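Long-range contacts in enoyl-acyl carrier protein reductase (Uncultured bacterium, PDB 6KIA), which probably catalyses the NADH-dependent reduction of enoyl-acyl carrier protein in bacterial fatty acid synthesis, and confers resistance to triclosan: residues Ala88-Asp93 with Lys125-Gly130; Val208-Phe213 with Gly263-Arg268; Leu62-Ala67 with Asn83-Ala88; Asp116-Ala121 with Asn194-Lys199. All coordinates share one frame; numbering follows the deposited sequence.

Contact 1: residues Ala88-Asp93 with Lys125-Gly130; sequences AGFDLD and KCRAVG. With NAI (1,4-dihydronicotinamide adenine dinucleotide), chain D.
Phe90 points at helix 120-146. Its CB lies 3.8 Å from Cys126 O. With chi1 at 60°, CG takes the crowded position between the backbone N and the carbonyl carbon, which brings one ring face under Arg127 CB, the two side chains crossing obliquely. CD2 reaches Arg127 CA at 3.6 Å. Arg127 CB stands 3.9 Å from the ring centroid and 11° off the normal, a CH-pi contact. CD1 meets Arg127 CG, CE1 comes 3.8 Å from Arg127 NE, CE2 lies under Arg127 CB and CZ, at the tip, meets Arg127 CD; the Arg127 guanidinium is salt-bridged to Glu207. Gly130 suits the crowded side: a CB there would clash with Phe90 CB and with Asp93 OD1, the latter salt-bridged to Arg133. One water donates both to Gly89 O and to Gly130 O. Just upstream, Ala88 N donates to NADH N1A (2.9 Å) and Ala88 O accepts from N6A (2.9 Å), so this loop after strand 80-83 of the Rossmann-type sheet reads the adenine edge in the cofactor pocket.

Contact 2: residues Val208-Phe213 with Gly263-Arg268; sequences VTANTF and GKAKMR. With NAI (1,4-dihydronicotinamide adenine dinucleotide), chain D.
Helices 196-219 and 263-278 run nearly parallel here, their local axes 7.8 Å apart and crossing at 15°, and the first widens into a pi-type turn at 208-211. Val208 faces the cofactor, CG1 lying 3.8 Å from adenine C6A. Thr209 sets CB against Ala265 CB, while its CG2, anti to the backbone N, crosses the Lys266 chain at about a right angle, 3.7 Å from CE. That lysine, bent at chi2, ends on the nicotinamide ribose: NZ donates to O2D (2.8 Å) and O3D (3.0 Å), as the lysine of short-chain dehydrogenases does. Ala210 CB packs on Ala265 O at 3.3 Å and on Arg268 CB. Asn211 OD1 accepts from Arg268 NE at 2.9 Å; the bond is straight (165°), in both the carbonyl and the guanidinium planes, although the two groups stand 78° apart. Thr212 OG1 donates to Val208 O. Phe213 meets His159 of strand 155-159 edge-to-face and touches strand 234-240 and Leu269 and Ile272 of helix 263-278, so it packs where both helices join the sheet.

Contact 3: residues Leu62-Ala67 with Asn83-Ala88; sequences LRALTA and NVPLMA. With NAI (1,4-dihydronicotinamide adenine dinucleotide), chain D.
The Asn83 amide meets the backbone of Leu65 edge-on and grips its N-H and its C=O. With CG anti to the backbone N (chi1 -160°), OD1 accepts from Leu65 N at 2.8 Å, and ND2 returns a bond to Leu65 O, also 2.8 Å long. Both acceptors are met in the carbonyl plane on a lone pair, and Leu65 O lies only 3° out of the amide plane, so the side chain imitates the edge of a neighbouring strand and its rotation is fixed. OD1 is also crowded by Ala64 CB at 3.3 Å. The segments run 146° apart, and farther along the contact turns apolar. Pro85 presents its ring to the other segment, with CB 3.9 Å from Arg63 O. Leu62 and Met87 cross obliquely: Leu62 CD1 meets Met87 CB at 3.7 Å, and Leu62 CD2 meets both CB and CE. Bends at chi2 and chi3 curl the Met87 chain, which sets SD 3.7 Å from N6A of the NADH adenine. Chemically the contact is split: the Asn83 amide pairs with both N-H and C=O of Leu65, just before helix 67-77, whereas an apolar flank of Leu62, Pro85 and Met87 backs the loop that reaches the adenine.

Contact 4: residues Asp116-Ala121 with Asn194-Lys199; sequences DKLDWA and NSDLGK
Asp196 turns its CG anti to the carbonyl carbon (chi1 -86°), and Trp120 does likewise; the two side chains thereby cross obliquely, with carboxylate and indole planes 65° apart. OD2 is the focus. It accepts from Leu118 N at 2.7 Å through its anti lone pair, in a nearly straight bond (164°). Trp120 NE1 adds a weak, strongly bent bond to the same oxygen, 3.1 Å long. Beyond the nitrogen, the indole runs on across the helix start until CH2 touches Lys199 CB at 3.7 Å. Leu118 slides past the aspartate in the opposite direction, CD1 resting 3.7 Å from Asp196 O. Lys117 bends at chi2 and lays CD across the carboxylate, 3.4 Å from OD2. Its NZ stays 4.0 Å from Asp196 OD1, beyond salt-bridge range; one water joins OD1 to Asn194 O and Lys199 NZ, with a weak bond to Lys117 NZ. Ser195 is the N-cap of helix 196-219, its OG accepting from Gly198 N, while separate waters link Asp196 N and Leu197 N to Asp116 O. The first amides of the helix are thus satisfied by a hydroxyl and by water. That helix end and the nearby lysines would probably favour an ionised Asp196, whose OD2 anchors the chain leading into helix 120-146.

Three of the four contacts meet the NADH. Contacts 1 and 3 share Ala88, their centres 16 Å apart, and contact 3 closes before contact 1 opens. Contact 2 also lies 16 Å from contact 1, and the two touch where Thr212 CG2 packs on Ala88 CB at 3.4 Å. Contact 4 is the remote one, about 30 Å from contact 3 between centres. It shares helix 120-146 with contact 1, whose segments alternate with its own along the chain, and helix 196-219 with contact 2. These two long helices therefore connect the outlying corner at contact 4 with the adenine pocket beside the mostly parallel Rossmann-type sheet, while helix 263-278 supplies the lysine that holds the nicotinamide ribose.

Contact 1: residues Ala88-Asp93 with Lys125-Gly130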
# COMPACT_ATOMS: atom_id res chain seq x y z
N ALA A 88 -12.74 -4.44 -6.86
CA ALA A 88 -13.22 -3.10 -6.50
C ALA A 88 -13.06 -2.13 -7.66
O ALA A 88 -12.41 -2.44 -8.65
CB ALA A 88 -12.52 -2.58 -5.29
N GLY A 89 -13.67 -0.96 -7.51
CA GLY A 89 -13.64 0.04 -8.56
C GLY A 89 -14.83 -0.13 -9.48
O GLY A 89 -15.52 -1.15 -9.45
N PHE A 90 -15.07 0.87 -10.32
CA PHE A 90 -16.24 0.84 -11.20
C PHE A 90 -15.85 1.16 -12.63
O PHE A 90 -16.72 1.38 -13.47
CB PHE A 90 -17.32 1.81 -10.69
CG PHE A 90 -16.87 3.25 -10.65
CD1 PHE A 90 -16.15 3.74 -9.56
CD2 PHE A 90 -17.19 4.14 -11.67
CE1 PHE A 90 -15.73 5.06 -9.50
CE2 PHE A 90 -16.78 5.46 -11.63
CZ PHE A 90 -16.04 5.93 -10.55
N ASP A 91 -14.55 1.15 -12.93
CA ASP A 91 -14.09 1.55 -14.26
C ASP A 91 -14.59 0.64 -15.39
O ASP A 91 -14.67 1.06 -16.55
CB ASP A 91 -12.56 1.61 -14.29
CG ASP A 91 -11.92 0.38 -13.70
OD1 ASP A 91 -11.96 0.20 -12.45
OD2 ASP A 91 -11.38 -0.42 -14.50
N LEU A 92 -14.97 -0.60 -15.07
CA LEU A 92 -15.51 -1.52 -16.08
C LEU A 92 -16.94 -1.94 -15.73
O LEU A 92 -17.42 -3.00 -16.16
CB LEU A 92 -14.60 -2.75 -16.23
CG LEU A 92 -13.23 -2.48 -16.88
CD1 LEU A 92 -12.31 -3.69 -16.81
CD2 LEU A 92 -13.35 -1.96 -18.32
N ASP A 93 -17.63 -1.12 -14.95
CA ASP A 93 -19.03 -1.40 -14.63
C ASP A 93 -20.00 -0.50 -15.41
O ASP A 93 -19.71 0.67 -15.67
CB ASP A 93 -19.26 -1.23 -13.13
CG ASP A 93 -18.67 -2.38 -12.33
OD1 ASP A 93 -17.66 -2.16 -11.62
OD2 ASP A 93 -19.20 -3.51 -12.45
N LYS A 125 -24.11 6.65 -12.70
CA LYS A 125 -24.84 5.40 -12.90
C LYS A 125 -23.93 4.17 -12.83
O LYS A 125 -24.24 3.16 -12.16
CB LYS A 125 -25.59 5.45 -14.22
CG LYS A 125 -26.49 4.26 -14.49
CD LYS A 125 -27.27 4.47 -15.78
CE LYS A 125 -27.52 5.97 -16.01
NZ LYS A 125 -27.85 6.30 -17.42
N CYS A 126 -22.80 4.27 -13.51
CA CYS A 126 -21.79 3.21 -13.47
C CYS A 126 -21.20 2.99 -12.07
O CYS A 126 -20.96 1.84 -11.66
CB CYS A 126 -20.67 3.52 -14.47
SG CYS A 126 -21.19 3.53 -16.20
N ARG A 127 -20.93 4.08 -11.36
CA ARG A 127 -20.39 3.99 -10.00
C ARG A 127 -21.36 3.23 -9.11
O ARG A 127 -20.93 2.39 -8.32
CB ARG A 127 -20.12 5.39 -9.42
CG ARG A 127 -19.39 5.40 -8.07
CD ARG A 127 -18.93 6.79 -7.64
NE ARG A 127 -17.76 6.71 -6.76
CZ ARG A 127 -17.09 7.76 -6.28
NH1 ARG A 127 -17.47 8.99 -6.59
NH2 ARG A 127 -16.03 7.57 -5.48
N ALA A 128 -22.65 3.55 -9.23
CA ALA A 128 -23.68 2.86 -8.45
C ALA A 128 -23.72 1.37 -8.75
O ALA A 128 -23.75 0.54 -7.82
CB ALA A 128 -25.05 3.47 -8.69
N VAL A 129 -23.73 1.02 -10.04
CA VAL A 129 -23.68 -0.39 -10.40
C VAL A 129 -22.43 -1.10 -9.81
O VAL A 129 -22.54 -2.17 -9.18
CB VAL A 129 -23.73 -0.57 -11.93
CG1 VAL A 129 -23.43 -2.02 -12.32
CG2 VAL A 129 -25.09 -0.13 -12.46
N GLY A 130 -21.26 -0.49 -9.95
CA GLY A 130 -20.04 -1.10 -9.46
C GLY A 130 -20.01 -1.27 -7.94
O GLY A 130 -19.54 -2.29 -7.41
PA NAI D . 0.63 -5.00 -4.29
O1A NAI D . 1.29 -6.28 -3.89
O2A NAI D . 0.46 -4.74 -5.77
O5B NAI D . -0.77 -4.95 -3.53
C5B NAI D . -1.86 -4.28 -4.12
C4B NAI D . -3.10 -4.86 -3.36
O4B NAI D . -4.31 -4.04 -3.88
C3B NAI D . -3.32 -6.10 -3.62
O3B NAI D . -3.75 -6.86 -2.43
C2B NAI D . -4.52 -6.08 -4.76
O2B NAI D . -5.16 -7.40 -4.81
C1B NAI D . -5.28 -5.12 -4.37
N9A NAI D . -5.94 -4.45 -5.51
C8A NAI D . -5.52 -3.70 -6.54
N7A NAI D . -6.58 -3.37 -7.28
C5A NAI D . -7.67 -3.91 -6.69
C6A NAI D . -8.99 -3.83 -7.11
N6A NAI D . -9.65 -3.20 -8.22
N1A NAI D . -9.93 -4.46 -6.37
C2A NAI D . -9.57 -5.16 -5.25
N3A NAI D . -8.25 -5.23 -4.84
C4A NAI D . -7.30 -4.59 -5.59
O3 NAI D . 1.46 -3.70 -3.71
PN NAI D . 1.57 -3.14 -2.20
O1N NAI D . 2.10 -4.20 -1.28
O2N NAI D . 2.49 -1.94 -2.34
O5D NAI D . 0.11 -2.68 -1.75
C5D NAI D . -0.50 -3.19 -0.58
C4D NAI D . -0.92 -1.99 0.30
O4D NAI D . 0.16 -1.41 0.76
C3D NAI D . -1.62 -0.93 -0.55
O3D NAI D . -2.79 -0.48 0.05
C2D NAI D . -0.57 0.21 -0.54
O2D NAI D . -1.23 1.48 -0.87
C1D NAI D . -0.06 0.15 0.66
N1N NAI D . 1.24 0.82 0.78
C2N NAI D . 2.22 0.68 -0.17
C3N NAI D . 3.42 1.39 -0.05
C7N NAI D . 4.55 1.23 -1.06
O7N NAI D . 5.45 2.06 -1.14
N7N NAI D . 4.54 0.09 -1.91
C4N NAI D . 3.66 2.23 1.03
C5N NAI D . 2.67 2.32 2.02
C6N NAI D . 1.47 1.63 1.88
O HOH W 1 -16.80 -2.09 -7.18

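Contact 2: residues Val208-Phe213 with Gly263-Arg268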
# COMPACT_ATOMS: atom_id res chain seq x y z
N VAL A 208 -11.54 2.11 -4.53
CA VAL A 208 -10.66 0.95 -4.34
C VAL A 208 -9.79 1.03 -3.09
O VAL A 208 -9.66 0.06 -2.34
CB VAL A 208 -9.71 0.76 -5.57
CG1 VAL A 208 -8.82 -0.47 -5.36
CG2 VAL A 208 -10.52 0.65 -6.89
N THR A 209 -9.16 2.19 -2.89
CA THR A 209 -8.15 2.39 -1.86
C THR A 209 -8.77 2.70 -0.51
O THR A 209 -8.19 2.36 0.53
CB THR A 209 -7.20 3.52 -2.30
OG1 THR A 209 -6.63 3.14 -3.55
CG2 THR A 209 -6.11 3.80 -1.27
N ALA A 210 -9.96 3.30 -0.51
CA ALA A 210 -10.55 3.73 0.76
C ALA A 210 -11.88 3.05 1.08
O ALA A 210 -12.01 2.40 2.12
CB ALA A 210 -10.73 5.27 0.75
N ASN A 211 -12.87 3.21 0.21
CA ASN A 211 -14.22 2.74 0.55
C ASN A 211 -14.35 1.22 0.72
O ASN A 211 -15.21 0.76 1.45
CB ASN A 211 -15.20 3.24 -0.50
CG ASN A 211 -15.33 4.75 -0.47
OD1 ASN A 211 -15.01 5.39 0.54
ND2 ASN A 211 -15.78 5.34 -1.57
N THR A 212 -13.48 0.46 0.06
CA THR A 212 -13.40 -0.98 0.28
C THR A 212 -13.17 -1.34 1.77
O THR A 212 -13.64 -2.39 2.22
CB THR A 212 -12.25 -1.60 -0.54
OG1 THR A 212 -11.06 -0.84 -0.31
CG2 THR A 212 -12.58 -1.55 -2.02
N PHE A 213 -12.44 -0.51 2.51
CA PHE A 213 -12.23 -0.74 3.95
C PHE A 213 -13.54 -0.58 4.70
O PHE A 213 -13.83 -1.35 5.61
CB PHE A 213 -11.18 0.22 4.50
CG PHE A 213 -10.62 -0.14 5.85
CD1 PHE A 213 -10.19 -1.44 6.14
CD2 PHE A 213 -10.41 0.85 6.79
CE1 PHE A 213 -9.62 -1.75 7.39
CE2 PHE A 213 -9.86 0.55 8.03
CZ PHE A 213 -9.45 -0.75 8.33
N GLY A 263 -3.16 10.06 -2.47
CA GLY A 263 -3.11 10.72 -1.17
C GLY A 263 -4.46 11.05 -0.57
O GLY A 263 -4.71 10.81 0.61
N LYS A 264 -5.34 11.62 -1.38
CA LYS A 264 -6.71 11.90 -0.94
C LYS A 264 -7.43 10.63 -0.47
O LYS A 264 -8.14 10.63 0.55
CB LYS A 264 -7.49 12.59 -2.06
CG LYS A 264 -7.04 14.01 -2.33
CD LYS A 264 -7.40 14.90 -1.14
CE LYS A 264 -6.98 16.35 -1.34
NZ LYS A 264 -7.27 17.14 -0.11
N ALA A 265 -7.29 9.55 -1.24
CA ALA A 265 -7.94 8.28 -0.88
C ALA A 265 -7.34 7.71 0.40
O ALA A 265 -8.06 7.16 1.23
CB ALA A 265 -7.82 7.27 -2.02
N LYS A 266 -6.02 7.85 0.58
CA LYS A 266 -5.41 7.34 1.82
C LYS A 266 -5.90 8.15 3.04
O LYS A 266 -6.00 7.61 4.14
CB LYS A 266 -3.88 7.37 1.74
CG LYS A 266 -3.28 6.31 0.78
CD LYS A 266 -3.63 4.89 1.28
CE LYS A 266 -2.87 3.82 0.49
NZ LYS A 266 -3.22 2.42 0.86
N MET A 267 -6.17 9.45 2.86
CA MET A 267 -6.69 10.20 4.01
C MET A 267 -8.16 9.85 4.28
O MET A 267 -8.62 9.86 5.44
CB MET A 267 -6.49 11.70 3.82
CG MET A 267 -5.03 12.07 4.02
SD MET A 267 -4.71 13.86 3.87
CE MET A 267 -5.00 14.10 2.13
N ARG A 268 -8.88 9.48 3.24
CA ARG A 268 -10.24 9.01 3.43
C ARG A 268 -10.24 7.65 4.16
O ARG A 268 -11.07 7.39 5.03
CB ARG A 268 -10.96 8.88 2.10
CG ARG A 268 -12.43 8.51 2.22
CD ARG A 268 -13.11 8.49 0.86
NE ARG A 268 -14.54 8.22 1.01
CZ ARG A 268 -15.46 9.15 1.24
NH1 ARG A 268 -15.12 10.43 1.31
NH2 ARG A 268 -16.72 8.80 1.39
PA NAI D . 0.63 -5.00 -4.29
O1A NAI D . 1.29 -6.28 -3.89
O2A NAI D . 0.46 -4.74 -5.77
O5B NAI D . -0.77 -4.95 -3.53
C5B NAI D . -1.86 -4.28 -4.12
C4B NAI D . -3.10 -4.86 -3.36
O4B NAI D . -4.31 -4.04 -3.88
C3B NAI D . -3.32 -6.10 -3.62
O3B NAI D . -3.75 -6.86 -2.43
C2B NAI D . -4.52 -6.08 -4.76
O2B NAI D . -5.16 -7.40 -4.81
C1B NAI D . -5.28 -5.12 -4.37
N9A NAI D . -5.94 -4.45 -5.51
C8A NAI D . -5.52 -3.70 -6.54
N7A NAI D . -6.58 -3.37 -7.28
C5A NAI D . -7.67 -3.91 -6.69
C6A NAI D . -8.99 -3.83 -7.11
N6A NAI D . -9.65 -3.20 -8.22
N1A NAI D . -9.93 -4.46 -6.37
C2A NAI D . -9.57 -5.16 -5.25
N3A NAI D . -8.25 -5.23 -4.84
C4A NAI D . -7.30 -4.59 -5.59
O3 NAI D . 1.46 -3.70 -3.71
PN NAI D . 1.57 -3.14 -2.20
O1N NAI D . 2.10 -4.20 -1.28
O2N NAI D . 2.49 -1.94 -2.34
O5D NAI D . 0.11 -2.68 -1.75
C5D NAI D . -0.50 -3.19 -0.58
C4D NAI D . -0.92 -1.99 0.30
O4D NAI D . 0.16 -1.41 0.76
C3D NAI D . -1.62 -0.93 -0.55
O3D NAI D . -2.79 -0.48 0.05
C2D NAI D . -0.57 0.21 -0.54
O2D NAI D . -1.23 1.48 -0.87
C1D NAI D . -0.06 0.15 0.66
N1N NAI D . 1.24 0.82 0.78
C2N NAI D . 2.22 0.68 -0.17
C3N NAI D . 3.42 1.39 -0.05
C7N NAI D . 4.55 1.23 -1.06
O7N NAI D . 5.45 2.06 -1.14
N7N NAI D . 4.54 0.09 -1.91
C4N NAI D . 3.66 2.23 1.03
C5N NAI D . 2.67 2.32 2.02
C6N NAI D . 1.47 1.63 1.88
O HOH W 2 -5.79 1.24 0.93
O HOH W 3 -16.87 5.93 2.60

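Contact 3: residues Leu62-Ala67 with Asn83-Ala88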
# COMPACT_ATOMS: atom_id res chain seq x y z
N LEU A 62 -16.65 -10.03 -15.28
CA LEU A 62 -16.00 -10.66 -14.13
C LEU A 62 -16.38 -12.13 -13.99
O LEU A 62 -17.54 -12.49 -14.16
CB LEU A 62 -16.37 -9.93 -12.84
CG LEU A 62 -15.52 -8.72 -12.47
CD1 LEU A 62 -16.01 -8.14 -11.16
CD2 LEU A 62 -14.06 -9.13 -12.38
N ARG A 63 -15.40 -12.97 -13.67
CA ARG A 63 -15.71 -14.37 -13.43
C ARG A 63 -14.95 -14.90 -12.22
O ARG A 63 -13.88 -14.40 -11.85
CB ARG A 63 -15.38 -15.21 -14.67
CG ARG A 63 -13.89 -15.34 -14.98
CD ARG A 63 -13.63 -16.55 -15.88
NE ARG A 63 -12.24 -16.64 -16.31
CZ ARG A 63 -11.27 -17.21 -15.60
NH1 ARG A 63 -11.53 -17.74 -14.41
NH2 ARG A 63 -10.04 -17.25 -16.08
N ALA A 64 -15.51 -15.94 -11.60
CA ALA A 64 -14.83 -16.59 -10.50
C ALA A 64 -13.65 -17.39 -11.05
O ALA A 64 -13.55 -17.63 -12.26
CB ALA A 64 -15.78 -17.49 -9.73
N LEU A 65 -12.76 -17.77 -10.15
CA LEU A 65 -11.60 -18.57 -10.53
C LEU A 65 -12.04 -19.97 -10.93
O LEU A 65 -13.00 -20.51 -10.38
CB LEU A 65 -10.61 -18.65 -9.37
CG LEU A 65 -10.03 -17.33 -8.85
CD1 LEU A 65 -8.97 -17.61 -7.82
CD2 LEU A 65 -9.45 -16.54 -10.01
N THR A 66 -11.32 -20.55 -11.88
CA THR A 66 -11.51 -21.95 -12.23
C THR A 66 -10.89 -22.79 -11.13
O THR A 66 -10.19 -22.27 -10.25
CB THR A 66 -10.86 -22.28 -13.58
OG1 THR A 66 -9.44 -22.17 -13.47
CG2 THR A 66 -11.36 -21.33 -14.64
N ALA A 67 -11.15 -24.09 -11.17
CA ALA A 67 -10.60 -25.03 -10.21
C ALA A 67 -9.08 -24.96 -10.16
O ALA A 67 -8.49 -24.92 -9.08
CB ALA A 67 -11.06 -26.45 -10.53
N ASN A 83 -14.29 -18.17 -3.38
CA ASN A 83 -14.27 -17.93 -4.82
C ASN A 83 -15.42 -17.02 -5.27
O ASN A 83 -16.37 -17.46 -5.92
CB ASN A 83 -14.32 -19.25 -5.59
CG ASN A 83 -13.83 -19.10 -7.01
OD1 ASN A 83 -13.45 -18.01 -7.43
ND2 ASN A 83 -13.87 -20.19 -7.77
N VAL A 84 -15.29 -15.75 -4.95
CA VAL A 84 -16.23 -14.72 -5.37
C VAL A 84 -15.40 -13.57 -5.93
O VAL A 84 -14.42 -13.17 -5.31
CB VAL A 84 -17.12 -14.24 -4.21
CG1 VAL A 84 -17.95 -13.04 -4.62
CG2 VAL A 84 -17.99 -15.40 -3.69
N PRO A 85 -15.73 -13.09 -7.14
CA PRO A 85 -14.88 -12.05 -7.73
C PRO A 85 -15.04 -10.68 -7.07
O PRO A 85 -15.93 -9.90 -7.45
CB PRO A 85 -15.32 -12.01 -9.19
CG PRO A 85 -16.73 -12.54 -9.18
CD PRO A 85 -16.78 -13.55 -8.08
N LEU A 86 -14.16 -10.37 -6.11
CA LEU A 86 -14.28 -9.16 -5.31
C LEU A 86 -13.43 -8.06 -5.90
O LEU A 86 -12.56 -7.49 -5.23
CB LEU A 86 -13.85 -9.42 -3.86
CG LEU A 86 -14.91 -9.73 -2.80
CD1 LEU A 86 -14.29 -9.58 -1.40
CD2 LEU A 86 -16.15 -8.87 -2.96
N MET A 87 -13.67 -7.76 -7.17
CA MET A 87 -12.98 -6.66 -7.84
C MET A 87 -13.56 -5.31 -7.44
O MET A 87 -14.74 -5.06 -7.67
CB MET A 87 -13.08 -6.81 -9.36
CG MET A 87 -12.28 -5.78 -10.07
SD MET A 87 -10.57 -6.24 -10.18
CE MET A 87 -10.67 -7.28 -11.64
N ALA A 88 -12.74 -4.44 -6.86
CA ALA A 88 -13.22 -3.10 -6.50
C ALA A 88 -13.06 -2.13 -7.66
O ALA A 88 -12.41 -2.44 -8.65
CB ALA A 88 -12.52 -2.58 -5.29
PA NAI D . 0.63 -5.00 -4.29
O1A NAI D . 1.29 -6.28 -3.89
O2A NAI D . 0.46 -4.74 -5.77
O5B NAI D . -0.77 -4.95 -3.53
C5B NAI D . -1.86 -4.28 -4.12
C4B NAI D . -3.10 -4.86 -3.36
O4B NAI D . -4.31 -4.04 -3.88
C3B NAI D . -3.32 -6.10 -3.62
O3B NAI D . -3.75 -6.86 -2.43
C2B NAI D . -4.52 -6.08 -4.76
O2B NAI D . -5.16 -7.40 -4.81
C1B NAI D . -5.28 -5.12 -4.37
N9A NAI D . -5.94 -4.45 -5.51
C8A NAI D . -5.52 -3.70 -6.54
N7A NAI D . -6.58 -3.37 -7.28
C5A NAI D . -7.67 -3.91 -6.69
C6A NAI D . -8.99 -3.83 -7.11
N6A NAI D . -9.65 -3.20 -8.22
N1A NAI D . -9.93 -4.46 -6.37
C2A NAI D . -9.57 -5.16 -5.25
N3A NAI D . -8.25 -5.23 -4.84
C4A NAI D . -7.30 -4.59 -5.59
O3 NAI D . 1.46 -3.70 -3.71
PN NAI D . 1.57 -3.14 -2.20
O1N NAI D . 2.10 -4.20 -1.28
O2N NAI D . 2.49 -1.94 -2.34
O5D NAI D . 0.11 -2.68 -1.75
C5D NAI D . -0.50 -3.19 -0.58
C4D NAI D . -0.92 -1.99 0.30
O4D NAI D . 0.16 -1.41 0.76
C3D NAI D . -1.62 -0.93 -0.55
O3D NAI D . -2.79 -0.48 0.05
C2D NAI D . -0.57 0.21 -0.54
O2D NAI D . -1.23 1.48 -0.87
C1D NAI D . -0.06 0.15 0.66
N1N NAI D . 1.24 0.82 0.78
C2N NAI D . 2.22 0.68 -0.17
C3N NAI D . 3.42 1.39 -0.05
C7N NAI D . 4.55 1.23 -1.06
O7N NAI D . 5.45 2.06 -1.14
N7N NAI D . 4.54 0.09 -1.91
C4N NAI D . 3.66 2.23 1.03
C5N NAI D . 2.67 2.32 2.02
C6N NAI D . 1.47 1.63 1.88

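Contact 4: residues Asp116-Ala121 with Asn194-Lys199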
# COMPACT_ATOMS: atom_id res chain seq x y z
N ASP A 116 -10.97 17.22 -22.72
CA ASP A 116 -12.14 16.33 -22.87
C ASP A 116 -12.99 16.32 -21.61
O ASP A 116 -12.48 16.29 -20.49
CB ASP A 116 -11.72 14.90 -23.23
CG ASP A 116 -11.38 14.74 -24.71
OD1 ASP A 116 -11.82 15.56 -25.55
OD2 ASP A 116 -10.66 13.77 -25.04
N LYS A 117 -14.31 16.31 -21.80
CA LYS A 117 -15.22 16.38 -20.66
C LYS A 117 -16.05 15.11 -20.62
O LYS A 117 -16.35 14.52 -21.66
CB LYS A 117 -16.13 17.61 -20.77
CG LYS A 117 -15.35 18.93 -20.59
CD LYS A 117 -14.50 18.96 -19.35
CE LYS A 117 -13.71 20.25 -19.33
NZ LYS A 117 -12.82 20.43 -18.16
N LEU A 118 -16.43 14.67 -19.42
CA LEU A 118 -17.17 13.43 -19.28
C LEU A 118 -18.63 13.64 -18.86
O LEU A 118 -18.96 14.61 -18.17
CB LEU A 118 -16.46 12.52 -18.26
CG LEU A 118 -15.09 11.99 -18.69
CD1 LEU A 118 -14.33 11.32 -17.54
CD2 LEU A 118 -15.29 10.99 -19.82
N ASP A 119 -19.49 12.72 -19.31
CA ASP A 119 -20.88 12.64 -18.90
C ASP A 119 -20.97 12.11 -17.48
O ASP A 119 -21.02 10.89 -17.26
CB ASP A 119 -21.65 11.73 -19.87
CG ASP A 119 -23.15 11.65 -19.58
OD1 ASP A 119 -23.62 12.25 -18.59
OD2 ASP A 119 -23.85 11.02 -20.39
N TRP A 120 -21.02 13.03 -16.52
CA TRP A 120 -20.92 12.63 -15.13
C TRP A 120 -22.16 11.93 -14.61
O TRP A 120 -22.07 11.15 -13.67
CB TRP A 120 -20.60 13.85 -14.25
CG TRP A 120 -19.19 14.35 -14.47
CD1 TRP A 120 -18.82 15.51 -15.09
CD2 TRP A 120 -17.97 13.67 -14.13
NE1 TRP A 120 -17.44 15.61 -15.13
CE2 TRP A 120 -16.90 14.50 -14.53
CE3 TRP A 120 -17.68 12.46 -13.49
CZ2 TRP A 120 -15.57 14.14 -14.34
CZ3 TRP A 120 -16.35 12.11 -13.30
CH2 TRP A 120 -15.32 12.95 -13.72
N ALA A 121 -23.31 12.18 -15.23
CA ALA A 121 -24.53 11.46 -14.88
C ALA A 121 -24.37 9.98 -15.19
O ALA A 121 -24.69 9.12 -14.34
CB ALA A 121 -25.72 12.03 -15.63
N ASN A 194 -6.76 18.14 -12.65
CA ASN A 194 -7.77 19.13 -13.03
C ASN A 194 -8.60 18.71 -14.24
O ASN A 194 -9.67 19.28 -14.50
CB ASN A 194 -7.12 20.48 -13.32
CG ASN A 194 -6.48 21.10 -12.10
OD1 ASN A 194 -6.92 20.87 -10.97
ND2 ASN A 194 -5.45 21.92 -12.31
N SER A 195 -8.13 17.73 -14.98
CA SER A 195 -8.90 17.22 -16.11
C SER A 195 -10.05 16.32 -15.64
O SER A 195 -10.02 15.81 -14.52
CB SER A 195 -8.00 16.46 -17.08
OG SER A 195 -7.56 15.24 -16.49
N ASP A 196 -11.06 16.12 -16.49
CA ASP A 196 -12.13 15.18 -16.15
C ASP A 196 -11.58 13.77 -16.02
O ASP A 196 -12.02 13.01 -15.16
CB ASP A 196 -13.27 15.23 -17.17
CG ASP A 196 -14.28 16.32 -16.86
OD1 ASP A 196 -13.97 17.21 -16.05
OD2 ASP A 196 -15.40 16.26 -17.43
N LEU A 197 -10.60 13.42 -16.86
CA LEU A 197 -9.90 12.13 -16.71
C LEU A 197 -9.37 11.92 -15.28
O LEU A 197 -9.62 10.88 -14.66
CB LEU A 197 -8.74 12.04 -17.70
CG LEU A 197 -7.88 10.78 -17.58
CD1 LEU A 197 -8.70 9.57 -17.95
CD2 LEU A 197 -6.61 10.91 -18.46
N GLY A 198 -8.65 12.92 -14.77
CA GLY A 198 -8.08 12.86 -13.43
C GLY A 198 -9.17 12.76 -12.37
O GLY A 198 -9.05 11.99 -11.42
N LYS A 199 -10.24 13.52 -12.55
CA LYS A 199 -11.36 13.50 -11.61
C LYS A 199 -11.99 12.11 -11.53
O LYS A 199 -12.30 11.62 -10.43
CB LYS A 199 -12.40 14.56 -12.01
CG LYS A 199 -11.90 15.96 -11.73
CD LYS A 199 -12.82 17.08 -12.23
CE LYS A 199 -12.16 18.44 -11.97
NZ LYS A 199 -12.93 19.63 -12.48
O HOH W 4 -11.02 17.87 -18.89
O HOH W 5 -10.36 14.76 -19.45
O HOH W 6 -12.19 19.19 -15.33